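Local coordinates for NikO protein (Streptomyces tendae, PDB 4FQD), which is an enolpyruvyl transferase essential in nikkomycin biosynthesis and probably moves the enolpyruvyl group of phosphoenolpyruvate onto a uridine nucleotide, at residues A[55-59]-A[60-64]; A[262-265]-A[266-269]; A[406-409]-A[410-413]; A[431-434]-A[435-438]. The protein carries 4 engineered substitutions. All blocks are in the same frame, centred on the assembly; numbering follows the deposited sequence.

All four contacts are local turns of chain. Interactions 1, 2 and 3 each join the loop after a strand to the start of a helix; interaction 4 is a short 3-10 turn between strand 425-429 and helix 441-447. Interactions 2 and 3 are both capped by an aspartate; 2 is wholly buried, 3 mostly so, its N-cap partly exposed. Interaction 1 is buried, but its one side-chain bond across the contact runs from a hydroxyl to a backbone carbonyl. Interactions 3 and 4 hold the same sulfate and touch, with centres about 8 Å apart; 4 is only partly buried. Ile-266 packs on Arg-410, linking interactions 2 and 3, while Val-60 of interaction 1 packs on interaction 4.

Interaction 1: residues A[55-59]-A[60-64]; sequences NCPDI and VETAV
The backbone turns at Ile-59, the N-cap residue, and its carbonyl O accepts a weak bond from Ala-63 N at 3.5 Å. This is the start of helix 60-71, which follows strand 50-54 in the inverse alpha/beta barrel fold of the EPSP synthase family. Just before the helix, Asp-58 is the centre of an inverse gamma turn, closed by a weak bond from Ile-59 N to Pro-57 O.

Pro-57 O is also gripped by a side chain from the first helical turn. Thr-62 OG1 donates to Pro-57 O at 2.6 Å, and the hydroxyl lies almost straight out beyond the oxygen, with a C=O...donor angle of 164°. The torsion of Thr-62 (chi1 -51°) sets OG1 beside its backbone N and sends the methyl CG2 to the opposite side from that N. There CG2 meets the sulfur of Cys-56. One threonine therefore ties the loop with its hydroxyl and packs on it with its methyl.

Ile-59 crosses Thr-62 at about a right angle, with CG1 3.8 Å from Thr-62 OG1. Helix 34-44 covers this corner, where Leu-37 touches Cys-56, Pro-57 and Thr-62. Tyr-78 OH is hydrogen-bonded to Cys-56 O, which holds the loop to strand 75-79. Two residues on from Ile-59, CB of Glu-61 lies 4.2 Å from the terminal methyl CD1 of Ile-59.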
loop_
_atom_site.group_PDB
_atom_site.type_symbol
_atom_site.label_atom_id
_atom_site.label_comp_id
_atom_site.label_asym_id
_atom_site.label_seq_id
_atom_site.Cartn_x
_atom_site.Cartn_y
_atom_site.Cartn_z
ATOM N N ASN A 55 -15.267 18.163 26.888
ATOM C CA ASN A 55 -14.004 18.031 26.169
ATOM C C ASN A 55 -14.122 18.595 24.756
ATOM O O ASN A 55 -13.690 17.975 23.786
ATOM C CB ASN A 55 -13.535 16.571 26.137
ATOM C CG ASN A 55 -12.093 16.428 25.679
ATOM O OD1 ASN A 55 -11.257 17.294 25.939
ATOM N ND2 ASN A 55 -11.799 15.335 24.984
ATOM N N CYS A 56 -14.731 19.771 24.648
ATOM C CA CYS A 56 -14.915 20.414 23.356
ATOM C C CYS A 56 -13.722 21.299 23.022
ATOM O O CYS A 56 -13.330 22.148 23.822
ATOM C CB CYS A 56 -16.207 21.235 23.338
ATOM S SG CYS A 56 -16.532 22.070 21.768
ATOM N N PRO A 57 -13.138 21.100 21.832
ATOM C CA PRO A 57 -11.962 21.864 21.407
ATOM C C PRO A 57 -12.297 23.329 21.144
ATOM O O PRO A 57 -13.357 23.634 20.596
ATOM C CB PRO A 57 -11.550 21.172 20.105
ATOM C CG PRO A 57 -12.810 20.571 19.586
ATOM C CD PRO A 57 -13.585 20.148 20.800
ATOM N N ASP A 58 -11.398 24.220 21.544
ATOM C CA ASP A 58 -11.574 25.646 21.305
ATOM C C ASP A 58 -10.950 26.031 19.969
ATOM O O ASP A 58 -9.867 26.616 19.918
ATOM C CB ASP A 58 -10.950 26.457 22.442
ATOM C CG ASP A 58 -11.204 27.946 22.305
ATOM O OD1 ASP A 58 -12.182 28.326 21.626
ATOM O OD2 ASP A 58 -10.426 28.735 22.881
ATOM N N ILE A 59 -11.639 25.689 18.885
ATOM C CA ILE A 59 -11.142 25.960 17.542
ATOM C C ILE A 59 -12.149 26.766 16.730
ATOM O O ILE A 59 -13.174 27.206 17.254
ATOM C CB ILE A 59 -10.808 24.655 16.795
ATOM C CG1 ILE A 59 -12.019 23.720 16.789
ATOM C CG2 ILE A 59 -9.612 23.968 17.436
ATOM C CD1 ILE A 59 -11.767 22.397 16.098
ATOM N N VAL A 60 -11.849 26.952 15.449
ATOM C CA VAL A 60 -12.697 27.742 14.560
ATOM C C VAL A 60 -14.089 27.135 14.414
ATOM O O VAL A 60 -15.093 27.849 14.465
ATOM C CB VAL A 60 -12.057 27.890 13.164
ATOM C CG1 VAL A 60 -12.977 28.663 12.232
ATOM C CG2 VAL A 60 -10.700 28.572 13.273
ATOM N N GLU A 61 -14.139 25.817 14.240
ATOM C CA GLU A 61 -15.397 25.097 14.061
ATOM C C GLU A 61 -16.379 25.363 15.201
ATOM O O GLU A 61 -17.561 25.604 14.965
ATOM C CB GLU A 61 -15.139 23.592 13.937
ATOM C CG GLU A 61 -14.348 23.187 12.701
ATOM C CD GLU A 61 -15.209 23.104 11.456
ATOM O OE1 GLU A 61 -16.439 22.953 11.595
ATOM O OE2 GLU A 61 -14.658 23.188 10.339
ATOM N N THR A 62 -15.877 25.322 16.431
ATOM C CA THR A 62 -16.710 25.532 17.611
ATOM C C THR A 62 -17.351 26.916 17.606
ATOM O O THR A 62 -18.539 27.063 17.895
ATOM C CB THR A 62 -15.899 25.371 18.910
ATOM O OG1 THR A 62 -15.183 24.131 18.882
ATOM C CG2 THR A 62 -16.819 25.394 20.121
ATOM N N ALA A 63 -16.557 27.928 17.272
ATOM C CA ALA A 63 -17.033 29.305 17.257
ATOM C C ALA A 63 -18.091 29.524 16.181
ATOM O O ALA A 63 -19.144 30.102 16.447
ATOM C CB ALA A 63 -15.868 30.267 17.062
ATOM N N VAL A 64 -17.809 29.053 14.969
ATOM C CA VAL A 64 -18.720 29.244 13.845
ATOM C C VAL A 64 -20.031 28.485 14.038
ATOM O O VAL A 64 -21.110 29.042 13.828
ATOM C CB VAL A 64 -18.072 28.828 12.511
ATOM C CG1 VAL A 64 -19.039 29.054 11.358
ATOM C CG2 VAL A 64 -16.782 29.602 12.286
#

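Interaction 2: residues A[262-265]-A[266-269]; sequences IPDL and IEVV
Asp-264 has its CG turned opposite its backbone N (chi1 -165°), and chi2 of -80° then brings OD1 to the backbone N of Glu-267. That bond is 3.0 Å from Glu-267 N to Asp-264 OD1, and it uses the anti lone pair, the one facing away from OD2. Asp-264 is thus the N-cap of helix 265-278, and its side chain supplies the capping acceptor.

The main chain continues the same pattern. Val-268 N donates to Asp-264 O at 3.1 Å, and Val-269 N donates to Leu-265 O at 3.2 Å. The valines also press on these carbonyls: CG2 of Val-268 is 3.2 Å from Asp-264 O, and CG2 of Val-269 is 3.4 Å from Leu-265 O.

Glu-267 runs out extended and crosses Asp-264 at about a right angle, so that its OE1 comes 3.6 Å from Asp-264 CB. The two carboxylate planes are 58° apart. Asp-264 OD2 and Glu-267 OE1 are held by Lys-34 N and Ser-31 N respectively; Glu-267 OE2 accepts from Trp-271 NE1, one turn further along the same helix.

Two acid groups lie near each other here in a buried site, with Asp-264 OD1 and Glu-267 OE1 4.9 Å apart. The N-H donors probably offset the nearness of two like charges and hold both carboxylates; those of Ser-31 and Lys-34 tie the helix start to that part of the chain.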
loop_
_atom_site.group_PDB
_atom_site.type_symbol
_atom_site.label_atom_id
_atom_site.label_comp_id
_atom_site.label_asym_id
_atom_site.label_seq_id
_atom_site.Cartn_x
_atom_site.Cartn_y
_atom_site.Cartn_z
ATOM N N ILE A 262 -14.199 12.219 22.264
ATOM C CA ILE A 262 -12.958 11.469 22.178
ATOM C C ILE A 262 -11.832 12.454 21.859
ATOM O O ILE A 262 -12.032 13.391 21.085
ATOM C CB ILE A 262 -13.062 10.359 21.098
ATOM C CG1 ILE A 262 -11.810 9.484 21.068
ATOM C CG2 ILE A 262 -13.338 10.955 19.724
ATOM C CD1 ILE A 262 -11.933 8.294 20.141
ATOM N N PRO A 263 -10.661 12.279 22.495
ATOM C CA PRO A 263 -9.510 13.142 22.208
ATOM C C PRO A 263 -9.187 13.176 20.718
ATOM O O PRO A 263 -9.337 12.159 20.038
ATOM C CB PRO A 263 -8.378 12.470 22.983
ATOM C CG PRO A 263 -9.064 11.842 24.144
ATOM C CD PRO A 263 -10.396 11.369 23.624
ATOM N N ASP A 264 -8.765 14.338 20.224
ATOM C CA ASP A 264 -8.494 14.525 18.802
ATOM C C ASP A 264 -7.459 13.523 18.304
ATOM O O ASP A 264 -6.325 13.499 18.781
ATOM C CB ASP A 264 -8.032 15.956 18.524
ATOM C CG ASP A 264 -8.081 16.309 17.050
ATOM O OD1 ASP A 264 -7.151 15.922 16.311
ATOM O OD2 ASP A 264 -9.048 16.979 16.630
ATOM N N LEU A 265 -7.867 12.697 17.346
ATOM C CA LEU A 265 -7.044 11.599 16.856
ATOM C C LEU A 265 -5.740 12.080 16.226
ATOM O O LEU A 265 -4.671 11.538 16.501
ATOM C CB LEU A 265 -7.830 10.757 15.847
ATOM C CG LEU A 265 -9.188 10.231 16.315
ATOM C CD1 LEU A 265 -9.815 9.333 15.263
ATOM C CD2 LEU A 265 -9.049 9.494 17.631
ATOM N N ILE A 266 -5.833 13.101 15.382
ATOM C CA ILE A 266 -4.662 13.606 14.677
ATOM C C ILE A 266 -3.759 14.419 15.602
ATOM O O ILE A 266 -2.546 14.478 15.404
ATOM C CB ILE A 266 -5.056 14.439 13.441
ATOM C CG1 ILE A 266 -6.109 13.694 12.619
ATOM C CG2 ILE A 266 -3.837 14.738 12.582
ATOM C CD1 ILE A 266 -5.667 12.316 12.166
ATOM N N GLU A 267 -4.349 15.036 16.623
ATOM C CA GLU A 267 -3.558 15.764 17.607
ATOM C C GLU A 267 -2.680 14.794 18.389
ATOM O O GLU A 267 -1.530 15.101 18.702
ATOM C CB GLU A 267 -4.448 16.558 18.565
ATOM C CG GLU A 267 -3.660 17.408 19.551
ATOM C CD GLU A 267 -4.531 18.080 20.594
ATOM O OE1 GLU A 267 -5.768 17.913 20.537
ATOM O OE2 GLU A 267 -3.976 18.774 21.473
ATOM N N VAL A 268 -3.230 13.622 18.696
ATOM C CA VAL A 268 -2.475 12.578 19.378
ATOM C C VAL A 268 -1.290 12.146 18.522
ATOM O O VAL A 268 -0.165 12.048 19.010
ATOM C CB VAL A 268 -3.353 11.351 19.696
ATOM C CG1 VAL A 268 -2.503 10.211 20.240
ATOM C CG2 VAL A 268 -4.446 11.722 20.684
ATOM N N VAL A 269 -1.555 11.898 17.242
ATOM C CA VAL A 269 -0.511 11.551 16.285
ATOM C C VAL A 269 0.554 12.640 16.238
ATOM O O VAL A 269 1.753 12.354 16.246
ATOM C CB VAL A 269 -1.092 11.355 14.868
ATOM C CG1 VAL A 269 0.023 11.136 13.854
ATOM C CG2 VAL A 269 -2.073 10.194 14.850
#

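Interaction 3: residues A[406-409]-A[410-413]; sequences ATDL and RAAA. With SO4 (sulfate ion), chain D.
Asp-408 OD1 accepts from Ala-411 N at 3.0 Å, the side-chain cap at the start of helix 409-419. The donor comes from above the carboxylate plane, 48° out of it. With CG set between its backbone N and carbonyl carbon (chi1 51°), Asp-408 folds its carboxylate back over the first turn, where OD1 also touches Ala-411 CB. One residue on, Ala-412 N donates to Asp-408 O at 3.1 Å.

Leu-409 and Arg-410 lie side by side. CD2 of the leucine sits over the centre of one guanidinium face, 3.5 Å from Arg-410 CZ. Ala-406 CB meets Ala-412 CB at 3.6 Å, closing the loop onto the helix.

In the next shell, Thr-407 OG1 donates to Asp-408 OD2 at 2.8 Å and so steadies the cap. Arg-410 also touches Asp-342, Phe-346 and Tyr-438. With an alanine in place of Asp-408, Ala-411 N would probably lose its capping acceptor and the Thr-407 hydroxyl would probably be free to turn.

Leu-409 N donates to O3 of the sulfate at 2.8 Å. A helix start, with its outward N-H groups, together with the guanidinium of Arg-436, would be expected to favour such an anion, although the sulfate itself probably came from the crystallisation liquor.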
loop_
_atom_site.group_PDB
_atom_site.type_symbol
_atom_site.label_atom_id
_atom_site.label_comp_id
_atom_site.label_asym_id
_atom_site.label_seq_id
_atom_site.Cartn_x
_atom_site.Cartn_y
_atom_site.Cartn_z
ATOM N N ALA A 406 3.149 26.822 4.038
ATOM C CA ALA A 406 2.181 25.768 4.312
ATOM C C ALA A 406 1.066 25.778 3.274
ATOM O O ALA A 406 0.573 26.836 2.892
ATOM C CB ALA A 406 1.608 25.926 5.708
ATOM N N THR A 407 0.673 24.593 2.820
ATOM C CA THR A 407 -0.388 24.473 1.828
ATOM C C THR A 407 -1.720 24.122 2.478
ATOM O O THR A 407 -2.782 24.404 1.923
ATOM C CB THR A 407 -0.051 23.413 0.762
ATOM O OG1 THR A 407 0.225 22.161 1.400
ATOM C CG2 THR A 407 1.160 23.841 -0.053
ATOM N N ASP A 408 -1.659 23.509 3.657
ATOM C CA ASP A 408 -2.867 23.088 4.361
ATOM C C ASP A 408 -2.645 22.932 5.864
ATOM O O ASP A 408 -1.591 23.293 6.387
ATOM C CB ASP A 408 -3.407 21.784 3.765
ATOM C CG ASP A 408 -2.344 20.708 3.657
ATOM O OD1 ASP A 408 -2.114 19.994 4.657
ATOM O OD2 ASP A 408 -1.742 20.575 2.571
ATOM N N LEU A 409 -3.650 22.390 6.548
ATOM C CA LEU A 409 -3.624 22.243 8.003
ATOM C C LEU A 409 -2.488 21.350 8.500
ATOM O O LEU A 409 -1.635 21.791 9.272
ATOM C CB LEU A 409 -4.971 21.714 8.507
ATOM C CG LEU A 409 -5.045 21.170 9.937
ATOM C CD1 LEU A 409 -4.658 22.228 10.960
ATOM C CD2 LEU A 409 -6.438 20.628 10.222
ATOM N N ARG A 410 -2.484 20.095 8.063
ATOM C CA ARG A 410 -1.486 19.137 8.521
ATOM C C ARG A 410 -0.101 19.463 7.970
ATOM O O ARG A 410 0.913 19.070 8.546
ATOM C CB ARG A 410 -1.895 17.710 8.149
ATOM C CG ARG A 410 -3.282 17.324 8.639
ATOM C CD ARG A 410 -3.454 17.641 10.118
ATOM N NE ARG A 410 -4.823 17.412 10.569
ATOM C CZ ARG A 410 -5.271 17.717 11.783
ATOM N NH1 ARG A 410 -4.457 18.266 12.673
ATOM N NH2 ARG A 410 -6.534 17.473 12.106
ATOM N N ALA A 411 -0.065 20.189 6.856
ATOM C CA ALA A 411 1.196 20.617 6.266
ATOM C C ALA A 411 1.884 21.638 7.165
ATOM O O ALA A 411 3.095 21.582 7.367
ATOM C CB ALA A 411 0.968 21.198 4.880
ATOM N N ALA A 412 1.103 22.566 7.706
ATOM C CA ALA A 412 1.633 23.591 8.596
ATOM C C ALA A 412 2.198 22.976 9.871
ATOM O O ALA A 412 3.228 23.415 10.384
ATOM C CB ALA A 412 0.554 24.607 8.932
ATOM N N ALA A 413 1.518 21.952 10.377
ATOM C CA ALA A 413 1.928 21.294 11.610
ATOM C C ALA A 413 3.230 20.517 11.436
ATOM O O ALA A 413 4.143 20.636 12.251
ATOM C CB ALA A 413 0.823 20.376 12.114
HETATM S S SO4 D . -7.256 20.744 5.272
HETATM O O1 SO4 D . -6.805 19.408 5.654
HETATM O O2 SO4 D . -8.407 21.119 6.088
HETATM O O3 SO4 D . -6.179 21.706 5.488
HETATM O O4 SO4 D . -7.631 20.746 3.861
#

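Interaction 4: residues A[431-434]-A[435-438]; sequences HHHL and ARGY. With SO4 (sulfate ion), chain D.
Leu-434 O is gripped by two backbone donors, Tyr-438 N at 2.7 Å and Gly-437 N at 3.1 Å. The first lies nearly straight out from the carbonyl (171°). The second comes from above the carbonyl plane. Together they close the chain after a short 3-10 turn, one of whose bonds runs from Arg-436 N to His-433 O.

Leu-434 CD2 packs on the ring of Tyr-438, 4.0 Å from CD1. The phenol reaches Thr-270 on helix 265-278, to which its OH is hydrogen-bonded.

His-433 and Arg-436 lie side by side and point the same way. Arg-436 NH2 donates to His-433 ND1 at 2.9 Å. The ring and guanidinium planes are nearly perpendicular (89°). ND1 lies in the guanidinium plane, while NH2 is tilted out of the ring plane. The bend of the arginine at chi3 (-66°) turns the guanidinium back beside the ring.

Arg-436 also holds the sulfate with both terminal nitrogens. NH1 bonds to O2 at 3.1 Å, and NH2 bonds to O3 at 3.3 Å. Leu-409 N is a further donor to the same ion. A leucine in place of Arg-436 would probably leave the sulfate with fewer donors and His-433 ND1 without its partner.

The histidine thus acts as a second-shell acceptor: with the anion, here a sulfate probably from the crystallisation liquor, it probably helps fix the rotation of the guanidinium.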
loop_
_atom_site.group_PDB
_atom_site.type_symbol
_atom_site.label_atom_id
_atom_site.label_comp_id
_atom_site.label_asym_id
_atom_site.label_seq_id
_atom_site.Cartn_x
_atom_site.Cartn_y
_atom_site.Cartn_z
ATOM N N HIS A 431 0.387 29.792 8.203
ATOM C CA HIS A 431 0.194 28.983 9.398
ATOM C C HIS A 431 -1.179 29.234 10.013
ATOM O O HIS A 431 -1.477 28.755 11.107
ATOM C CB HIS A 431 1.291 29.275 10.421
ATOM C CG HIS A 431 1.423 30.727 10.767
ATOM N ND1 HIS A 431 2.069 31.629 9.952
ATOM C CD2 HIS A 431 0.993 31.427 11.843
ATOM C CE1 HIS A 431 2.031 32.827 10.511
ATOM N NE2 HIS A 431 1.386 32.733 11.656
ATOM N N HIS A 432 -2.010 29.988 9.299
ATOM C CA HIS A 432 -3.369 30.270 9.744
ATOM C C HIS A 432 -4.224 29.011 9.669
ATOM O O HIS A 432 -5.297 28.941 10.267
ATOM C CB HIS A 432 -3.990 31.380 8.893
ATOM C CG HIS A 432 -4.070 31.050 7.435
ATOM N ND1 HIS A 432 -3.077 31.389 6.540
ATOM C CD2 HIS A 432 -5.019 30.409 6.715
ATOM C CE1 HIS A 432 -3.413 30.973 5.332
ATOM N NE2 HIS A 432 -4.589 30.373 5.412
ATOM N N HIS A 433 -3.738 28.019 8.929
ATOM C CA HIS A 433 -4.430 26.743 8.796
ATOM C C HIS A 433 -4.506 26.012 10.132
ATOM O O HIS A 433 -5.454 25.269 10.386
ATOM C CB HIS A 433 -3.730 25.856 7.763
ATOM C CG HIS A 433 -3.816 26.370 6.359
ATOM N ND1 HIS A 433 -5.014 26.532 5.697
ATOM C CD2 HIS A 433 -2.852 26.744 5.485
ATOM C CE1 HIS A 433 -4.785 26.992 4.480
ATOM N NE2 HIS A 433 -3.480 27.129 4.326
ATOM N N LEU A 434 -3.506 26.232 10.982
ATOM C CA LEU A 434 -3.401 25.544 12.268
ATOM C C LEU A 434 -4.596 25.788 13.189
ATOM O O LEU A 434 -4.938 24.933 14.008
ATOM C CB LEU A 434 -2.112 25.949 12.988
ATOM C CG LEU A 434 -0.785 25.491 12.380
ATOM C CD1 LEU A 434 0.383 26.070 13.165
ATOM C CD2 LEU A 434 -0.707 23.973 12.343
ATOM N N ALA A 435 -5.225 26.951 13.054
ATOM C CA ALA A 435 -6.340 27.326 13.919
ATOM C C ALA A 435 -7.575 26.459 13.684
ATOM O O ALA A 435 -8.472 26.403 14.525
ATOM C CB ALA A 435 -6.680 28.799 13.741
ATOM N N ARG A 436 -7.616 25.785 12.539
ATOM C CA ARG A 436 -8.752 24.940 12.192
ATOM C C ARG A 436 -8.564 23.496 12.652
ATOM O O ARG A 436 -9.467 22.673 12.514
ATOM C CB ARG A 436 -9.007 24.979 10.683
ATOM C CG ARG A 436 -9.376 26.357 10.154
ATOM C CD ARG A 436 -9.648 26.332 8.656
ATOM N NE ARG A 436 -8.452 26.026 7.877
ATOM C CZ ARG A 436 -8.178 24.833 7.360
ATOM N NH1 ARG A 436 -9.017 23.821 7.533
ATOM N NH2 ARG A 436 -7.064 24.650 6.666
ATOM N N GLY A 437 -7.391 23.194 13.200
ATOM C CA GLY A 437 -7.092 21.848 13.657
ATOM C C GLY A 437 -6.584 21.798 15.084
ATOM O O GLY A 437 -6.772 20.804 15.786
ATOM N N TYR A 438 -5.935 22.874 15.514
ATOM C CA TYR A 438 -5.382 22.945 16.862
ATOM C C TYR A 438 -5.851 24.217 17.557
ATOM O O TYR A 438 -6.108 25.229 16.906
ATOM C CB TYR A 438 -3.852 22.911 16.818
ATOM C CG TYR A 438 -3.280 21.741 16.048
ATOM C CD1 TYR A 438 -3.066 21.825 14.678
ATOM C CD2 TYR A 438 -2.952 20.555 16.691
ATOM C CE1 TYR A 438 -2.545 20.761 13.970
ATOM C CE2 TYR A 438 -2.430 19.483 15.990
ATOM C CZ TYR A 438 -2.227 19.592 14.630
ATOM O OH TYR A 438 -1.706 18.532 13.925
HETATM S S SO4 D . -7.256 20.744 5.272
HETATM O O1 SO4 D . -6.805 19.408 5.654
HETATM O O2 SO4 D . -8.407 21.119 6.088
HETATM O O3 SO4 D . -6.179 21.706 5.488
HETATM O O4 SO4 D . -7.631 20.746 3.861
#